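Local coordinates for protein AbyA5 (Verrucosispora maris, PDB 4YWF) that catalyses acetate elimination in spirotetronate biosynthesis as an esterase-like lyase, at residues R210-L224 with L233-F247. The protein carries 4 engineered substitutions. Sequence-based numbering, arbitrary orientation.
Sequences RAYAMALSFSGHLAL and LRGIVTAGAPVAAFF. Engineered in segment 210-224: Met214 (natural residue Leu).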
ATOM      1  N   ARG A 210      13.947 -15.354  -0.576  1.00 30.25           N
ATOM      2  CA  ARG A 210      13.725 -14.704   0.724  1.00 30.91           C
ATOM      3  C   ARG A 210      13.083 -13.344   0.567  1.00 25.55           C
ATOM      4  O   ARG A 210      13.787 -12.346   0.518  1.00 24.40           O
ATOM      5  CB  ARG A 210      15.018 -14.531   1.483  1.00 33.20           C
ATOM      6  CG  ARG A 210      15.822 -15.791   1.717  1.00 37.92           C
ATOM      7  CD  ARG A 210      17.137 -15.429   2.378  1.00 39.68           C
ATOM      8  NE  ARG A 210      16.825 -14.702   3.603  1.00 43.66           N
ATOM      9  CZ  ARG A 210      17.546 -13.716   4.142  1.00 40.32           C
ATOM     10  NH1 ARG A 210      18.684 -13.338   3.621  1.00 39.16           N
ATOM     11  NH2 ARG A 210      17.107 -13.125   5.236  1.00 45.06           N
ATOM     12  N   ALA A 211      11.769 -13.324   0.477  1.00 23.70           N
ATOM     13  CA  ALA A 211      10.988 -12.085   0.308  1.00 24.34           C
ATOM     14  C   ALA A 211      10.153 -11.754   1.546  1.00 25.17           C
ATOM     15  O   ALA A 211       9.508 -12.651   2.158  1.00 25.00           O
ATOM     16  CB  ALA A 211      10.040 -12.231  -0.854  1.00 24.18           C
ATOM     17  N   TYR A 212      10.099 -10.469   1.855  1.00 23.48           N
ATOM     18  CA  TYR A 212       9.302  -9.941   2.997  1.00 23.51           C
ATOM     19  C   TYR A 212       8.359  -8.897   2.444  1.00 22.72           C
ATOM     20  O   TYR A 212       8.848  -8.010   1.773  1.00 21.23           O
ATOM     21  CB  TYR A 212      10.252  -9.397   4.038  1.00 23.59           C
ATOM     22  CG  TYR A 212      11.258 -10.487   4.428  1.00 25.59           C
ATOM     23  CD1 TYR A 212      10.955 -11.409   5.452  1.00 25.68           C
ATOM     24  CD2 TYR A 212      12.493 -10.637   3.731  1.00 25.26           C
ATOM     25  CE1 TYR A 212      11.846 -12.406   5.799  1.00 27.30           C
ATOM     26  CE2 TYR A 212      13.382 -11.635   4.066  1.00 26.20           C
ATOM     27  CZ  TYR A 212      13.058 -12.526   5.094  1.00 29.35           C
ATOM     28  OH  TYR A 212      13.951 -13.519   5.436  1.00 30.63           O
ATOM     29  N   ALA A 213       7.025  -9.094   2.594  1.00 19.98           N
ATOM     30  CA  ALA A 213       6.010  -8.120   2.174  1.00 20.62           C
ATOM     31  C   ALA A 213       5.647  -7.150   3.298  1.00 24.15           C
ATOM     32  O   ALA A 213       5.025  -7.515   4.335  1.00 23.97           O
ATOM     33  CB  ALA A 213       4.737  -8.808   1.704  1.00 24.12           C
HETATM   34  N   MSE A 214       6.070  -5.895   3.110  1.00 21.87           N
HETATM   35  CA  MSE A 214       5.521  -4.779   3.817  1.00 23.53           C
HETATM   36  C   MSE A 214       4.285  -4.336   3.102  1.00 23.69           C
HETATM   37  O   MSE A 214       4.303  -3.398   2.289  1.00 20.39           O
HETATM   38  CB  MSE A 214       6.549  -3.660   3.840  1.00 24.93           C
HETATM   39  CG  MSE A 214       5.973  -2.458   4.525  1.00 29.72           C
HETATM   40 SE   MSE A 214       6.237  -2.530   6.489  1.00 38.08          SE
HETATM   41  CE  MSE A 214       8.205  -2.174   6.466  1.00 30.58           C
ATOM     42  N   ALA A 215       3.192  -5.020   3.408  1.00 23.52           N
ATOM     43  CA  ALA A 215       1.930  -4.867   2.624  1.00 24.83           C
ATOM     44  C   ALA A 215       0.865  -4.281   3.539  1.00 24.17           C
ATOM     45  O   ALA A 215       0.210  -4.992   4.307  1.00 24.14           O
ATOM     46  CB  ALA A 215       1.521  -6.219   2.082  1.00 23.41           C
ATOM     47  N   LEU A 216       0.765  -2.958   3.503  1.00 22.84           N
ATOM     48  CA  LEU A 216      -0.134  -2.175   4.382  1.00 23.91           C
ATOM     49  C   LEU A 216      -1.631  -2.200   3.951  1.00 23.32           C
ATOM     50  O   LEU A 216      -1.946  -2.351   2.784  1.00 24.42           O
ATOM     51  CB  LEU A 216       0.326  -0.710   4.429  1.00 27.08           C
ATOM     52  CG  LEU A 216       1.705  -0.398   5.010  1.00 31.13           C
ATOM     53  CD1 LEU A 216       2.798  -1.014   4.198  1.00 33.14           C
ATOM     54  CD2 LEU A 216       1.962   1.116   5.006  1.00 36.24           C
ATOM     55  N   SER A 217      -2.533  -2.079   4.911  1.00 24.12           N
ATOM     56  CA  SER A 217      -3.935  -2.039   4.634  1.00 25.84           C
ATOM     57  C   SER A 217      -4.410  -3.221   3.771  1.00 26.39           C
ATOM     58  O   SER A 217      -3.976  -4.382   3.964  1.00 26.41           O
ATOM     59  CB  SER A 217      -4.165  -0.648   4.002  1.00 30.56           C
ATOM     60  OG  SER A 217      -5.506  -0.356   3.747  1.00 31.62           O
ATOM     61  N   PHE A 218      -5.259  -2.972   2.772  1.00 24.09           N
ATOM     62  CA  PHE A 218      -5.840  -4.049   1.973  1.00 24.61           C
ATOM     63  C   PHE A 218      -4.831  -4.987   1.333  1.00 24.23           C
ATOM     64  O   PHE A 218      -5.140  -6.144   1.138  1.00 23.27           O
ATOM     65  CB  PHE A 218      -6.729  -3.484   0.846  1.00 25.84           C
ATOM     66  CG  PHE A 218      -8.034  -2.980   1.348  1.00 24.93           C
ATOM     67  CD1 PHE A 218      -8.104  -1.780   2.028  1.00 26.56           C
ATOM     68  CD2 PHE A 218      -9.173  -3.765   1.216  1.00 25.19           C
ATOM     69  CE1 PHE A 218      -9.300  -1.345   2.560  1.00 27.27           C
ATOM     70  CE2 PHE A 218     -10.362  -3.354   1.745  1.00 24.15           C
ATOM     71  CZ  PHE A 218     -10.435  -2.127   2.401  1.00 27.89           C
ATOM     72  N   SER A 219      -3.620  -4.507   1.036  1.00 23.47           N
ATOM     73  CA  SER A 219      -2.650  -5.355   0.397  1.00 23.30           C
ATOM     74  C   SER A 219      -2.195  -6.417   1.409  1.00 21.68           C
ATOM     75  O   SER A 219      -1.675  -7.426   1.031  1.00 20.34           O
ATOM     76  CB  SER A 219      -1.453  -4.574  -0.184  1.00 25.79           C
ATOM     77  OG  SER A 219      -0.537  -4.093   0.809  1.00 23.35           O
ATOM     78  N   GLY A 220      -2.352  -6.147   2.686  1.00 20.83           N
ATOM     79  CA  GLY A 220      -2.040  -7.111   3.673  1.00 22.22           C
ATOM     80  C   GLY A 220      -2.943  -8.337   3.614  1.00 21.52           C
ATOM     81  O   GLY A 220      -2.495  -9.466   3.843  1.00 22.00           O
ATOM     82  N   HIS A 221      -4.190  -8.124   3.258  1.00 22.88           N
ATOM     83  CA  HIS A 221      -5.103  -9.231   3.029  1.00 23.04           C
ATOM     84  C   HIS A 221      -4.582 -10.075   1.811  1.00 23.40           C
ATOM     85  O   HIS A 221      -4.652 -11.302   1.796  1.00 20.95           O
ATOM     86  CB  HIS A 221      -6.484  -8.674   2.768  1.00 25.32           C
ATOM     87  CG  HIS A 221      -7.439  -9.690   2.226  1.00 23.83           C
ATOM     88  ND1 HIS A 221      -7.714  -9.796   0.896  1.00 23.83           N
ATOM     89  CD2 HIS A 221      -8.230 -10.595   2.854  1.00 24.72           C
ATOM     90  CE1 HIS A 221      -8.605 -10.751   0.710  1.00 27.52           C
ATOM     91  NE2 HIS A 221      -8.935 -11.252   1.890  1.00 25.87           N
ATOM     92  N   LEU A 222      -4.019  -9.413   0.802  1.00 22.40           N
ATOM     93  CA  LEU A 222      -3.535 -10.123  -0.354  1.00 22.82           C
ATOM     94  C   LEU A 222      -2.324 -10.951  -0.029  1.00 24.62           C
ATOM     95  O   LEU A 222      -2.174 -12.124  -0.536  1.00 26.86           O
ATOM     96  CB  LEU A 222      -3.180  -9.177  -1.473  1.00 24.28           C
ATOM     97  CG  LEU A 222      -4.346  -8.407  -2.143  1.00 27.51           C
ATOM     98  CD1 LEU A 222      -3.736  -7.515  -3.235  1.00 27.28           C
ATOM     99  CD2 LEU A 222      -5.408  -9.392  -2.691  1.00 25.97           C
ATOM    100  N   ALA A 223      -1.444 -10.372   0.793  1.00 21.85           N
ATOM    101  CA  ALA A 223      -0.273 -11.108   1.222  1.00 22.80           C
ATOM    102  C   ALA A 223      -0.692 -12.350   2.009  1.00 23.34           C
ATOM    103  O   ALA A 223      -0.126 -13.459   1.819  1.00 22.75           O
ATOM    104  CB  ALA A 223       0.627 -10.212   2.068  1.00 21.69           C
ATOM    105  N   LEU A 224      -1.611 -12.180   2.953  1.00 21.81           N
ATOM    106  CA  LEU A 224      -2.014 -13.311   3.774  1.00 22.96           C
ATOM    107  C   LEU A 224      -2.722 -14.418   2.971  1.00 24.10           C
ATOM    108  O   LEU A 224      -2.587 -15.629   3.313  1.00 25.05           O
ATOM    109  CB  LEU A 224      -2.938 -12.879   4.904  1.00 25.94           C
ATOM    110  CG  LEU A 224      -2.373 -12.069   6.059  1.00 26.09           C
ATOM    111  CD1 LEU A 224      -3.506 -11.328   6.750  1.00 26.91           C
ATOM    112  CD2 LEU A 224      -1.574 -12.965   7.020  1.00 24.98           C
ATOM    113  N   LEU A 233       7.533 -15.959   0.047  1.00 27.75           N
ATOM    114  CA  LEU A 233       7.173 -15.041   1.117  1.00 31.67           C
ATOM    115  C   LEU A 233       7.548 -15.630   2.435  1.00 25.83           C
ATOM    116  O   LEU A 233       6.890 -16.522   2.851  1.00 30.47           O
ATOM    117  CB  LEU A 233       5.689 -14.677   1.136  1.00 31.07           C
ATOM    118  CG  LEU A 233       5.128 -13.937  -0.059  1.00 37.32           C
ATOM    119  CD1 LEU A 233       3.606 -13.770   0.039  1.00 36.99           C
ATOM    120  CD2 LEU A 233       5.861 -12.616  -0.169  1.00 38.75           C
ATOM    121  N   ARG A 234       8.521 -15.016   3.107  1.00 22.62           N
ATOM    122  CA  ARG A 234       9.058 -15.467   4.374  1.00 25.06           C
ATOM    123  C   ARG A 234       8.535 -14.646   5.581  1.00 23.93           C
ATOM    124  O   ARG A 234       8.804 -14.971   6.729  1.00 25.42           O
ATOM    125  CB  ARG A 234      10.597 -15.399   4.332  1.00 25.40           C
ATOM    126  CG  ARG A 234      11.325 -16.359   3.356  1.00 27.71           C
ATOM    127  CD  ARG A 234      10.686 -17.745   3.089  1.00 30.62           C
ATOM    128  NE  ARG A 234      10.338 -18.551   4.262  1.00 32.87           N
ATOM    129  CZ  ARG A 234       9.350 -19.478   4.296  1.00 37.45           C
ATOM    130  NH1 ARG A 234       9.134 -20.144   5.407  1.00 35.41           N
ATOM    131  NH2 ARG A 234       8.572 -19.780   3.229  1.00 37.61           N
ATOM    132  N   GLY A 235       7.823 -13.557   5.313  1.00 21.50           N
ATOM    133  CA  GLY A 235       7.164 -12.811   6.381  1.00 19.84           C
ATOM    134  C   GLY A 235       6.303 -11.652   5.846  1.00 21.39           C
ATOM    135  O   GLY A 235       6.428 -11.211   4.701  1.00 19.86           O
ATOM    136  N   ILE A 236       5.420 -11.160   6.708  1.00 22.93           N
ATOM    137  CA  ILE A 236       4.446 -10.166   6.338  1.00 22.39           C
ATOM    138  C   ILE A 236       4.414  -9.159   7.459  1.00 23.07           C
ATOM    139  O   ILE A 236       4.418  -9.550   8.643  1.00 24.72           O
ATOM    140  CB  ILE A 236       3.038 -10.756   6.134  1.00 21.74           C
ATOM    141  CG1 ILE A 236       3.025 -11.691   4.926  1.00 22.55           C
ATOM    142  CG2 ILE A 236       1.972  -9.652   5.987  1.00 21.15           C
ATOM    143  CD1 ILE A 236       1.707 -12.473   4.846  1.00 23.14           C
ATOM    144  N   VAL A 237       4.399  -7.898   7.063  1.00 20.92           N
ATOM    145  CA  VAL A 237       4.211  -6.798   7.975  1.00 23.10           C
ATOM    146  C   VAL A 237       3.120  -5.931   7.395  1.00 24.21           C
ATOM    147  O   VAL A 237       3.227  -5.497   6.250  1.00 22.23           O
ATOM    148  CB  VAL A 237       5.503  -5.941   8.178  1.00 23.92           C
ATOM    149  CG1 VAL A 237       5.238  -4.890   9.236  1.00 23.65           C
ATOM    150  CG2 VAL A 237       6.665  -6.818   8.568  1.00 25.73           C
ATOM    151  N   THR A 238       2.033  -5.756   8.169  1.00 24.79           N
ATOM    152  CA  THR A 238       0.871  -4.992   7.722  1.00 23.53           C
ATOM    153  C   THR A 238       0.339  -4.011   8.840  1.00 24.80           C
ATOM    154  O   THR A 238       0.905  -3.896   9.944  1.00 21.92           O
ATOM    155  CB  THR A 238      -0.211  -5.927   7.132  1.00 24.57           C
ATOM    156  OG1 THR A 238      -1.240  -5.130   6.524  1.00 23.34           O
ATOM    157  CG2 THR A 238      -0.815  -6.838   8.181  1.00 24.47           C
ATOM    158  N   ALA A 239      -0.661  -3.228   8.493  1.00 24.01           N
ATOM    159  CA  ALA A 239      -1.256  -2.269   9.395  1.00 25.47           C
ATOM    160  C   ALA A 239      -2.633  -2.162   8.875  1.00 26.24           C
ATOM    161  O   ALA A 239      -2.807  -1.886   7.713  1.00 23.71           O
ATOM    162  CB  ALA A 239      -0.538  -0.897   9.346  1.00 29.18           C
ATOM    163  N   GLY A 240      -3.617  -2.500   9.683  1.00 25.27           N
ATOM    164  CA  GLY A 240      -5.012  -2.305   9.266  1.00 26.15           C
ATOM    165  C   GLY A 240      -5.532  -3.187   8.153  1.00 26.12           C
ATOM    166  O   GLY A 240      -6.420  -2.776   7.390  1.00 23.76           O
ATOM    167  N   ALA A 241      -4.984  -4.388   8.014  1.00 23.57           N
ATOM    168  CA  ALA A 241      -5.375  -5.254   6.923  1.00 23.59           C
ATOM    169  C   ALA A 241      -6.747  -5.765   7.215  1.00 23.36           C
ATOM    170  O   ALA A 241      -7.030  -6.170   8.358  1.00 23.33           O
ATOM    171  CB  ALA A 241      -4.388  -6.440   6.726  1.00 23.30           C
ATOM    172  N   PRO A 242      -7.635  -5.790   6.196  1.00 22.50           N
ATOM    173  CA  PRO A 242      -8.927  -6.483   6.474  1.00 21.92           C
ATOM    174  C   PRO A 242      -8.782  -8.032   6.475  1.00 22.98           C
ATOM    175  O   PRO A 242      -7.839  -8.576   5.880  1.00 23.84           O
ATOM    176  CB  PRO A 242      -9.827  -6.011   5.297  1.00 22.54           C
ATOM    177  CG  PRO A 242      -8.839  -5.753   4.188  1.00 21.99           C
ATOM    178  CD  PRO A 242      -7.590  -5.208   4.860  1.00 20.69           C
ATOM    179  N   VAL A 243      -9.687  -8.778   7.113  1.00 23.52           N
ATOM    180  CA  VAL A 243      -9.495 -10.240   7.248  1.00 23.59           C
ATOM    181  C   VAL A 243     -10.754 -11.077   6.901  1.00 24.38           C
ATOM    182  O   VAL A 243     -10.746 -11.807   5.914  1.00 27.16           O
ATOM    183  CB  VAL A 243      -9.048 -10.610   8.645  1.00 23.27           C
ATOM    184  CG1 VAL A 243      -8.835 -12.108   8.707  1.00 22.81           C
ATOM    185  CG2 VAL A 243      -7.792  -9.805   9.027  1.00 25.68           C
ATOM    186  N   ALA A 244     -11.825 -10.923   7.673  1.00 24.27           N
ATOM    187  CA  ALA A 244     -13.038 -11.700   7.423  1.00 28.17           C
ATOM    188  C   ALA A 244     -14.293 -10.908   7.566  1.00 27.43           C
ATOM    189  O   ALA A 244     -15.158 -10.879   6.646  1.00 28.93           O
ATOM    190  CB  ALA A 244     -13.082 -12.924   8.390  1.00 27.03           C
ATOM    191  N   ALA A 245     -14.458 -10.390   8.779  1.00 28.14           N
ATOM    192  CA  ALA A 245     -15.557  -9.514   9.102  1.00 29.60           C
ATOM    193  C   ALA A 245     -15.760  -8.316   8.148  1.00 30.96           C
ATOM    194  O   ALA A 245     -16.908  -7.933   7.872  1.00 28.86           O
ATOM    195  CB  ALA A 245     -15.448  -8.992  10.510  1.00 29.98           C
ATOM    196  N   PHE A 246     -14.670  -7.705   7.676  1.00 29.44           N
ATOM    197  CA  PHE A 246     -14.817  -6.656   6.681  1.00 29.68           C
ATOM    198  C   PHE A 246     -15.690  -7.136   5.464  1.00 28.19           C
ATOM    199  O   PHE A 246     -16.468  -6.388   4.911  1.00 29.47           O
ATOM    200  CB  PHE A 246     -13.444  -6.167   6.208  1.00 26.50           C
ATOM    201  CG  PHE A 246     -13.526  -5.066   5.213  1.00 24.74           C
ATOM    202  CD1 PHE A 246     -13.780  -3.792   5.604  1.00 28.59           C
ATOM    203  CD2 PHE A 246     -13.442  -5.346   3.859  1.00 28.15           C
ATOM    204  CE1 PHE A 246     -13.935  -2.768   4.665  1.00 28.09           C
ATOM    205  CE2 PHE A 246     -13.587  -4.344   2.902  1.00 29.01           C
ATOM    206  CZ  PHE A 246     -13.816  -3.048   3.310  1.00 29.37           C
ATOM    207  N   PHE A 247     -15.525  -8.383   5.067  1.00 26.90           N
ATOM    208  CA  PHE A 247     -16.065  -8.877   3.851  1.00 28.01           C
ATOM    209  C   PHE A 247     -17.471  -9.436   4.081  1.00 32.79           C
ATOM    210  O   PHE A 247     -18.197  -9.595   3.148  1.00 32.11           O
ATOM    211  CB  PHE A 247     -15.161  -9.953   3.295  1.00 27.70           C
ATOM    212  CG  PHE A 247     -13.805  -9.464   2.931  1.00 30.26           C
ATOM    213  CD1 PHE A 247     -13.621  -8.736   1.753  1.00 29.15           C
ATOM    214  CD2 PHE A 247     -12.688  -9.729   3.749  1.00 28.61           C
ATOM    215  CE1 PHE A 247     -12.371  -8.269   1.377  1.00 30.19           C
ATOM    216  CE2 PHE A 247     -11.449  -9.240   3.375  1.00 29.57           C
ATOM    217  CZ  PHE A 247     -11.295  -8.486   2.221  1.00 31.09           C
TER
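With OG1 of Thr238 anti to its own backbone N (chi1 -171°), the hydroxyl reaches Ala215 O at 2.7 Å, donating its proton in the carbonyl plane where the parallel strands part. Gly220, lacking a side chain, lets the helix start close by, its CA 3.6 Å from Thr238 OG1. His221 CG is likewise anti to N (chi1 167°), which lays one imidazole face under Phe247 CZ; His221 NE2 is bonded to Trp282 O. Alongside, the puckered Pro242 ring sets CG over one face of Phe218, 3.6 Å from CD2, a CH-pi contact, while the Phe218 edge points at the face of Phe246 in an offset edge-to-face pair. Ser217, with positive phi (53°), makes the sharp strand-to-helix turn of a nucleophile elbow, as in alpha/beta hydrolases; its N bonds Ala239 O at 2.8 Å. Small Ala213 and Ala223 leave room for branched Ile236, whose CD1 meets Ala223 CB at 3.7 Å. Across the sheet, engineered Met214 rests SE on Val237 CG1 (3.8 Å). In this right-handed beta-alpha-beta unit, helix 218-226 packs on the Ile236 face and helix 337-351 on the Val237 face, and its two strands lie side by side between strands 143-148 and 296-301.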